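Local coordinates for putative trimethylamine methyltransferase (Rhizobium meliloti, PDB 4YYC), which probably transfers methyl groups and belongs to the trimethylamine methyltransferase family, at residues 192-197 with 218-223. Residues are numbered along the deposited sequence; the frame is centred on the assembly and turned at random. Where two conformers were deposited one is given.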
ATOM      1  N   ARG A 192      25.709  -5.342  27.591  1.00 18.82           N
ATOM      2  CA  ARG A 192      25.212  -4.375  26.609  1.00 18.04           C
ATOM      3  C   ARG A 192      23.794  -3.912  26.866  1.00 17.34           C
ATOM      4  O   ARG A 192      23.435  -2.804  26.520  1.00 16.97           O
ATOM      5  CB  ARG A 192      25.401  -4.882  25.175  1.00 18.34           C
ATOM      6  CG  ARG A 192      24.604  -6.119  24.828  1.00 18.53           C
ATOM      7  CD  ARG A 192      24.817  -6.678  23.439  1.00 19.03           C
ATOM      8  NE  ARG A 192      26.188  -7.036  23.180  1.00 20.36           N
ATOM      9  CZ  ARG A 192      26.582  -7.830  22.170  1.00 21.42           C
ATOM     10  NH1 ARG A 192      25.674  -8.372  21.357  1.00 21.99           N
ATOM     11  NH2 ARG A 192      27.874  -8.082  21.993  1.00 22.22           N
ATOM     12  N   HIS A 193      22.944  -4.768  27.442  1.00 16.57           N
ATOM     13  CA  HIS A 193      21.586  -4.376  27.778  1.00 16.43           C
ATOM     14  C   HIS A 193      21.504  -3.110  28.625  1.00 16.63           C
ATOM     15  O   HIS A 193      20.565  -2.294  28.496  1.00 16.52           O
ATOM     16  CB  HIS A 193      20.829  -5.488  28.493  1.00 16.44           C
ATOM     17  CG  HIS A 193      21.342  -5.806  29.877  1.00 16.99           C
ATOM     18  ND1 HIS A 193      22.526  -6.461  30.117  1.00 17.67           N
ATOM     19  CD2 HIS A 193      20.810  -5.549  31.092  1.00 17.40           C
ATOM     20  CE1 HIS A 193      22.692  -6.626  31.413  1.00 17.84           C
ATOM     21  NE2 HIS A 193      21.655  -6.091  32.026  1.00 17.86           N
ATOM     22  N   LEU A 194      22.494  -2.926  29.493  1.00 17.13           N
ATOM     23  CA  LEU A 194      22.499  -1.777  30.383  1.00 17.78           C
ATOM     24  C   LEU A 194      22.683  -0.482  29.582  1.00 17.85           C
ATOM     25  O   LEU A 194      21.980   0.502  29.789  1.00 17.85           O
ATOM     26  CB  LEU A 194      23.659  -1.909  31.381  1.00 18.38           C
ATOM     27  CG  LEU A 194      23.508  -3.106  32.318  1.00 18.85           C
ATOM     28  CD1 LEU A 194      24.843  -3.448  32.924  1.00 19.74           C
ATOM     29  CD2 LEU A 194      22.427  -2.887  33.361  1.00 19.15           C
ATOM     30  N   ASP A 195      23.625  -0.521  28.665  1.00 18.13           N
ATOM     31  CA  ASP A 195      23.877   0.626  27.753  1.00 18.74           C
ATOM     32  C   ASP A 195      22.740   0.893  26.783  1.00 18.11           C
ATOM     33  O   ASP A 195      22.492   2.059  26.430  1.00 17.80           O
ATOM     34  CB  ASP A 195      25.199   0.414  27.020  1.00 19.72           C
ATOM     35  CG  ASP A 195      26.357   0.400  27.963  1.00 21.38           C
ATOM     36  OD1 ASP A 195      26.729   1.474  28.526  1.00 24.04           O
ATOM     37  OD2 ASP A 195      26.877  -0.693  28.236  1.00 21.89           O
HETATM   38  N   MSE A 196      22.089  -0.183  26.355  1.00 17.53           N
HETATM   39  CA  MSE A 196      20.965  -0.087  25.400  1.00 17.62           C
HETATM   40  C   MSE A 196      19.841   0.630  26.132  1.00 17.48           C
HETATM   41  O   MSE A 196      19.311   1.614  25.622  1.00 17.04           O
HETATM   42  CB  MSE A 196      20.615  -1.468  24.913  1.00 17.85           C
HETATM   43  CG  MSE A 196      21.686  -2.007  23.968  1.00 19.07           C
HETATM   44 SE   MSE A 196      21.621  -3.994  23.874  1.00 21.15          SE
HETATM   45  CE  MSE A 196      20.177  -4.032  22.645  1.00 20.28           C
ATOM     46  N   VAL A 197      19.434   0.148  27.314  1.00 17.07           N
ATOM     47  CA  VAL A 197      18.357   0.845  28.036  1.00 17.20           C
ATOM     48  C   VAL A 197      18.760   2.301  28.355  1.00 17.69           C
ATOM     49  O   VAL A 197      17.987   3.252  28.169  1.00 17.60           O
ATOM     50  CB  VAL A 197      17.929   0.088  29.312  1.00 17.85           C
ATOM     51  CG1 VAL A 197      16.983   0.927  30.166  1.00 18.05           C
ATOM     52  CG2 VAL A 197      17.326  -1.272  28.934  1.00 17.72           C
ATOM     53  N   ALA A 218      16.030  -8.454  32.215  1.00 18.05           N
ATOM     54  CA  ALA A 218      14.710  -7.892  32.442  1.00 18.04           C
ATOM     55  C   ALA A 218      14.646  -7.295  33.840  1.00 18.48           C
ATOM     56  O   ALA A 218      14.082  -6.212  34.023  1.00 18.27           O
ATOM     57  CB  ALA A 218      13.639  -8.949  32.203  1.00 17.85           C
ATOM     58  N   GLU A 219      15.208  -7.976  34.851  1.00 19.24           N
ATOM     59  CA  GLU A 219      15.238  -7.408  36.196  0.50 20.04           C
ATOM     60  C   GLU A 219      16.015  -6.093  36.214  1.00 19.72           C
ATOM     61  O   GLU A 219      15.582  -5.103  36.823  1.00 19.45           O
ATOM     62  CB  GLU A 219      15.814  -8.431  37.188  0.50 21.24           C
ATOM     63  CG  GLU A 219      14.853  -9.584  37.424  0.50 22.34           C
ATOM     64  CD  GLU A 219      15.463 -10.734  38.189  0.50 23.90           C
ATOM     65  OE1 GLU A 219      16.692 -10.761  38.356  0.50 25.09           O
ATOM     66  OE2 GLU A 219      14.687 -11.597  38.657  0.50 25.73           O
ATOM     67  N   ASP A 220      17.144  -6.071  35.513  1.00 19.12           N
ATOM     68  CA  ASP A 220      17.914  -4.823  35.416  1.00 19.55           C
ATOM     69  C   ASP A 220      17.109  -3.692  34.750  1.00 18.87           C
ATOM     70  O   ASP A 220      17.196  -2.534  35.174  1.00 19.52           O
ATOM     71  CB  ASP A 220      19.213  -5.007  34.638  1.00 19.82           C
ATOM     72  CG  ASP A 220      20.269  -5.819  35.387  1.00 20.71           C
ATOM     73  OD1 ASP A 220      20.217  -6.004  36.628  1.00 21.85           O
ATOM     74  OD2 ASP A 220      21.241  -6.277  34.728  1.00 21.02           O
ATOM     75  N   THR A 221      16.335  -4.016  33.709  1.00 18.34           N
ATOM     76  CA  THR A 221      15.516  -3.020  33.054  1.00 17.80           C
ATOM     77  C   THR A 221      14.512  -2.429  34.029  1.00 18.16           C
ATOM     78  O   THR A 221      14.344  -1.221  34.098  1.00 18.07           O
ATOM     79  CB  THR A 221      14.771  -3.619  31.847  1.00 17.39           C
ATOM     80  OG1 THR A 221      15.718  -4.145  30.887  1.00 16.97           O
ATOM     81  CG2 THR A 221      13.867  -2.602  31.156  1.00 17.29           C
ATOM     82  N   VAL A 222      13.858  -3.292  34.796  1.00 18.45           N
ATOM     83  CA  VAL A 222      12.890  -2.834  35.803  1.00 19.26           C
ATOM     84  C   VAL A 222      13.594  -1.947  36.824  1.00 19.67           C
ATOM     85  O   VAL A 222      13.061  -0.920  37.224  1.00 20.20           O
ATOM     86  CB  VAL A 222      12.128  -4.025  36.446  1.00 19.78           C
ATOM     87  CG1 VAL A 222      11.272  -3.563  37.625  1.00 20.60           C
ATOM     88  CG2 VAL A 222      11.270  -4.721  35.409  1.00 19.87           C
ATOM     89  N   ALA A 223      14.769  -2.324  37.274  1.00 20.11           N
ATOM     90  CA  ALA A 223      15.488  -1.533  38.260  1.00 20.97           C
ATOM     91  C   ALA A 223      15.844  -0.137  37.721  1.00 21.08           C
ATOM     92  O   ALA A 223      15.709   0.865  38.442  1.00 21.49           O
ATOM     93  CB  ALA A 223      16.743  -2.292  38.741  1.00 21.23           C
TER
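His193, Leu194 and Val197 of helix 192-202 face Asp220 and Thr221 of helix 215-229, the two segments running the same way with axes 10.0 Å apart at closest and crossing at -34°. One straight hydrogen bond bridges that gap: His193 NE2 donates to Asp220 OD2 over 2.7 Å, with an N-H...O angle of 173°. The oxygen lies almost in the imidazole plane and accepts on its anti lone pair; ring and carboxylate are nearly coplanar. His193 reaches it with CG tucked between its own backbone N and carbonyl carbon (chi1 68°), and Leu194 CG sits over one face of the ring, toward the rim, 3.5 Å above its plane. Leu194 also sends CD2 to within 3.8 Å of Asp220 OD2, putting a methyl group beside the bonded oxygen. Further along, Val197 CG2 touches Thr221 OG1 at 3.8 Å, a plain van der Waals touch; the hydroxyl's hydrogen bonds are with Arg217 O and Ser211 N. Helix 503-518 closes over the pair from the same chain, its Arg516 forming a salt bridge with Asp220 OD1 while Ile513 and Lys517 lie against Leu194. A leucine in place of His193 would probably leave Asp220 OD2 without this N-H and the two segments without the one hydrogen bond that joins them. With imidazole on OD2 and the Arg516 guanidinium on OD1, the buried carboxylate is tied to two helices besides its own, an arrangement likely to keep Asp220 ionised and its side chain fixed in rotation.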